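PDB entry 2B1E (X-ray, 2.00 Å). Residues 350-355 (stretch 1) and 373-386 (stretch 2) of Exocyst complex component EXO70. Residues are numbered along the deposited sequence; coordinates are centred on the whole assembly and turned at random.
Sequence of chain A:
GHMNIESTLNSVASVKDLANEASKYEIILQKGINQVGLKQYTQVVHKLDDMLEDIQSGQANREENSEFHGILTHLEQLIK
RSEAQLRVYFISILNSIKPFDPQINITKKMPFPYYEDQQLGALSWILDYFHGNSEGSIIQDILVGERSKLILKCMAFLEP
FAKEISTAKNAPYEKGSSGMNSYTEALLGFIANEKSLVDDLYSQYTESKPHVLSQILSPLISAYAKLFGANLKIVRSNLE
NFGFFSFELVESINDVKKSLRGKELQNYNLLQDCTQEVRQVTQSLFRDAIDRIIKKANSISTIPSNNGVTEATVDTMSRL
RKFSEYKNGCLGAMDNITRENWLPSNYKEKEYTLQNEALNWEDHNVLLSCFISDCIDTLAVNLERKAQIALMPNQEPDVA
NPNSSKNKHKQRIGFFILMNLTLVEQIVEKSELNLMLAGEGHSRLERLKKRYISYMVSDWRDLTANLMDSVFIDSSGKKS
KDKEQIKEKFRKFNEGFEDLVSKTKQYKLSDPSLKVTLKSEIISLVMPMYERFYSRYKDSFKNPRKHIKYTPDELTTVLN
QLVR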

# COMPACT_ATOMS: atom_id res chain seq x y z
N LYS A 350 -15.02 -12.04 -21.56
CA LYS A 350 -14.49 -11.82 -22.89
C LYS A 350 -13.72 -10.51 -23.00
O LYS A 350 -12.88 -10.36 -23.89
CB LYS A 350 -15.60 -11.84 -23.94
CG LYS A 350 -16.33 -10.53 -24.16
CD LYS A 350 -17.00 -10.50 -25.54
CE LYS A 350 -17.63 -9.15 -25.85
NZ LYS A 350 -18.11 -9.06 -27.27
N GLU A 351 -14.01 -9.58 -22.09
CA GLU A 351 -13.35 -8.27 -22.09
C GLU A 351 -12.00 -8.24 -21.37
O GLU A 351 -11.40 -7.17 -21.21
CB GLU A 351 -14.26 -7.22 -21.46
CG GLU A 351 -15.32 -6.69 -22.41
CD GLU A 351 -16.17 -5.61 -21.78
OE1 GLU A 351 -15.62 -4.74 -21.07
OE2 GLU A 351 -17.40 -5.61 -22.02
N TYR A 352 -11.52 -9.39 -20.93
CA TYR A 352 -10.23 -9.45 -20.25
C TYR A 352 -9.35 -10.51 -20.89
O TYR A 352 -9.85 -11.40 -21.57
CB TYR A 352 -10.40 -9.74 -18.76
CG TYR A 352 -11.23 -8.70 -18.04
CD1 TYR A 352 -12.62 -8.76 -18.06
CD2 TYR A 352 -10.62 -7.63 -17.38
CE1 TYR A 352 -13.38 -7.78 -17.44
CE2 TYR A 352 -11.38 -6.65 -16.77
CZ TYR A 352 -12.76 -6.73 -16.80
OH TYR A 352 -13.52 -5.76 -16.20
N THR A 353 -8.05 -10.40 -20.69
CA THR A 353 -7.14 -11.36 -21.29
C THR A 353 -6.67 -12.43 -20.30
O THR A 353 -5.71 -13.15 -20.57
CB THR A 353 -5.92 -10.65 -21.91
OG1 THR A 353 -5.37 -9.73 -20.97
CG2 THR A 353 -6.33 -9.91 -23.17
N LEU A 354 -7.35 -12.52 -19.16
CA LEU A 354 -7.01 -13.52 -18.15
C LEU A 354 -7.43 -14.90 -18.65
O LEU A 354 -8.60 -15.11 -18.96
CB LEU A 354 -7.74 -13.23 -16.84
CG LEU A 354 -7.60 -14.34 -15.80
CD1 LEU A 354 -6.14 -14.44 -15.37
CD2 LEU A 354 -8.49 -14.07 -14.60
N GLN A 355 -6.49 -15.83 -18.72
CA GLN A 355 -6.79 -17.19 -19.17
C GLN A 355 -6.51 -18.22 -18.08
O GLN A 355 -5.51 -18.14 -17.37
CB GLN A 355 -5.98 -17.54 -20.43
CG GLN A 355 -6.16 -16.57 -21.57
CD GLN A 355 -5.76 -17.15 -22.92
OE1 GLN A 355 -4.66 -17.67 -23.09
NE2 GLN A 355 -6.67 -17.07 -23.88
N SER A 373 -2.60 -5.82 -15.22
CA SER A 373 -3.10 -6.36 -16.48
C SER A 373 -4.58 -6.03 -16.64
O SER A 373 -5.04 -5.72 -17.74
CB SER A 373 -2.89 -7.88 -16.52
OG SER A 373 -1.52 -8.22 -16.69
N ASP A 374 -5.33 -6.08 -15.54
CA ASP A 374 -6.75 -5.76 -15.59
C ASP A 374 -6.94 -4.29 -15.95
O ASP A 374 -7.86 -3.94 -16.70
CB ASP A 374 -7.42 -6.05 -14.24
CG ASP A 374 -7.73 -7.52 -14.05
OD1 ASP A 374 -7.51 -8.31 -14.99
OD2 ASP A 374 -8.22 -7.88 -12.95
N CYS A 375 -6.06 -3.44 -15.44
CA CYS A 375 -6.12 -2.01 -15.72
C CYS A 375 -5.89 -1.72 -17.20
O CYS A 375 -6.60 -0.91 -17.81
CB CYS A 375 -5.07 -1.25 -14.89
SG CYS A 375 -5.53 -0.95 -13.15
N ILE A 376 -4.89 -2.38 -17.79
CA ILE A 376 -4.59 -2.18 -19.20
C ILE A 376 -5.71 -2.75 -20.06
O ILE A 376 -6.05 -2.18 -21.09
CB ILE A 376 -3.23 -2.81 -19.55
CG1 ILE A 376 -2.12 -2.10 -18.77
CG2 ILE A 376 -2.95 -2.68 -21.05
CD1 ILE A 376 -0.78 -2.80 -18.81
N ASP A 377 -6.30 -3.87 -19.63
CA ASP A 377 -7.42 -4.45 -20.37
C ASP A 377 -8.59 -3.47 -20.37
O ASP A 377 -9.26 -3.27 -21.39
CB ASP A 377 -7.90 -5.75 -19.72
CG ASP A 377 -7.10 -6.97 -20.14
OD1 ASP A 377 -6.26 -6.86 -21.06
OD2 ASP A 377 -7.33 -8.05 -19.54
N THR A 378 -8.85 -2.88 -19.20
CA THR A 378 -9.95 -1.95 -19.04
C THR A 378 -9.76 -0.72 -19.92
O THR A 378 -10.71 -0.22 -20.51
CB THR A 378 -10.11 -1.52 -17.56
OG1 THR A 378 -10.27 -2.70 -16.76
CG2 THR A 378 -11.32 -0.61 -17.38
N LEU A 379 -8.53 -0.24 -20.00
CA LEU A 379 -8.23 0.92 -20.83
C LEU A 379 -8.49 0.62 -22.31
O LEU A 379 -9.18 1.38 -23.01
CB LEU A 379 -6.76 1.33 -20.66
CG LEU A 379 -6.26 2.41 -21.62
CD1 LEU A 379 -6.99 3.74 -21.36
CD2 LEU A 379 -4.76 2.57 -21.44
N ALA A 380 -7.95 -0.49 -22.79
CA ALA A 380 -8.12 -0.87 -24.18
C ALA A 380 -9.58 -1.07 -24.58
O ALA A 380 -10.04 -0.49 -25.56
CB ALA A 380 -7.31 -2.14 -24.49
N VAL A 381 -10.31 -1.89 -23.83
CA VAL A 381 -11.71 -2.17 -24.15
C VAL A 381 -12.59 -0.92 -24.06
O VAL A 381 -13.46 -0.71 -24.90
CB VAL A 381 -12.29 -3.29 -23.24
CG1 VAL A 381 -12.41 -2.81 -21.81
CG2 VAL A 381 -13.64 -3.74 -23.77
N ASN A 382 -12.39 -0.10 -23.04
CA ASN A 382 -13.19 1.12 -22.90
C ASN A 382 -12.88 2.13 -24.00
O ASN A 382 -13.77 2.84 -24.48
CB ASN A 382 -13.00 1.72 -21.52
CG ASN A 382 -13.89 1.06 -20.50
OD1 ASN A 382 -15.05 1.45 -20.33
ND2 ASN A 382 -13.37 0.03 -19.83
N LEU A 383 -11.62 2.20 -24.42
CA LEU A 383 -11.29 3.09 -25.53
C LEU A 383 -11.97 2.52 -26.77
O LEU A 383 -12.43 3.26 -27.64
CB LEU A 383 -9.79 3.16 -25.77
CG LEU A 383 -8.98 4.08 -24.85
CD1 LEU A 383 -7.51 3.96 -25.19
CD2 LEU A 383 -9.46 5.52 -25.00
N GLU A 384 -12.03 1.19 -26.86
CA GLU A 384 -12.67 0.55 -28.02
C GLU A 384 -14.17 0.82 -28.01
O GLU A 384 -14.75 1.16 -29.05
CB GLU A 384 -12.47 -0.98 -28.02
CG GLU A 384 -12.72 -1.55 -29.41
CD GLU A 384 -13.08 -3.03 -29.44
OE1 GLU A 384 -12.51 -3.83 -28.65
OE2 GLU A 384 -13.95 -3.39 -30.26
N ARG A 385 -14.79 0.64 -26.85
CA ARG A 385 -16.22 0.88 -26.71
C ARG A 385 -16.56 2.31 -27.14
O ARG A 385 -17.50 2.53 -27.91
CB ARG A 385 -16.65 0.67 -25.25
CG ARG A 385 -18.10 1.05 -24.98
CD ARG A 385 -18.56 0.66 -23.58
NE ARG A 385 -18.69 -0.79 -23.42
CZ ARG A 385 -17.73 -1.60 -22.98
NH1 ARG A 385 -16.54 -1.11 -22.64
NH2 ARG A 385 -17.95 -2.90 -22.88
N LYS A 386 -15.79 3.27 -26.66
CA LYS A 386 -16.02 4.66 -27.02
C LYS A 386 -15.83 4.89 -28.51
O LYS A 386 -16.59 5.63 -29.14
CB LYS A 386 -15.08 5.58 -26.25
CG LYS A 386 -15.25 7.03 -26.65
CD LYS A 386 -14.26 7.93 -25.98
CE LYS A 386 -12.88 7.82 -26.57
NZ LYS A 386 -11.99 8.81 -25.91
O HOH W 1 -12.81 -3.13 -15.87

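Residues 350-355 cross one side of the helix formed by 373-386, burying 371 Å² between them, both sides summed. The short stretch leaves a 3-10 segment at E351 and runs on as loop or turn, while the long one is helical throughout, its backbone amides from D377 to K386 each bonded to the carbonyl four residues earlier. The backbones come closest at Y352 and D377, with CA atoms 5.7 Å apart; E351 CA lies 6.6 Å from V381 CA, one helical turn further on. D377, V381 and R385, spaced four apart, all direct their CA-to-CB bonds toward the loop and form the stripe on which it rests.

D377 is the main anchor. The backbone N of T353 donates to D377 OD2 over 2.7 Å with an N-H...acceptor angle of 161°, so a loop amide is satisfied by a buried carboxylate of the helix. T353 OG1 (rotamer p) lies 3.0 Å from both OD1 and OD2 of D377; its single proton has more than one acceptor within reach, and the geometry does not settle which receives it. D377 OD2 is also hydrogen-bonded elsewhere in the structure. D377 OD2 also lies 3.3 Å from Y352 CA.

At the other end, E351 and R385 form a salt bridge, with E351 OE2 2.9 Å from R385 NH2. The carboxylate approaches the edge of the guanidinium, near its plane, but the N-H...acceptor angle of 128° makes the hydrogen bond weak, so charge attraction accompanies an imperfectly aligned contact. The CA-to-CB bond of E351 points sideways, yet the end of its side chain comes nearer the helix. On the way to R385 it passes V381, whose CG2 lies 3.5 Å from E351 OE1, a van der Waals contact with a methyl group, which gives OE1 no hydrogen-bond donor.

The Y352 ring lies obliquely to its polar neighbours, with CD2 4.0 Å from D374 OD1 and CE2 4.1 Å from T378 OG1. These are packing distances; the polar link runs through water 1, which is 2.7 Å from Y352 OH and donates to T378 OG1, also at 2.7 Å. T378 OG1 thus acts both ways, accepting from the water and donating to D374 O at 2.7 Å within the helix. Both carboxylate oxygens of D374 are satisfied elsewhere in the structure. N382 ND2 donates to T378 O at 2.8 Å, a second bond to that carbonyl.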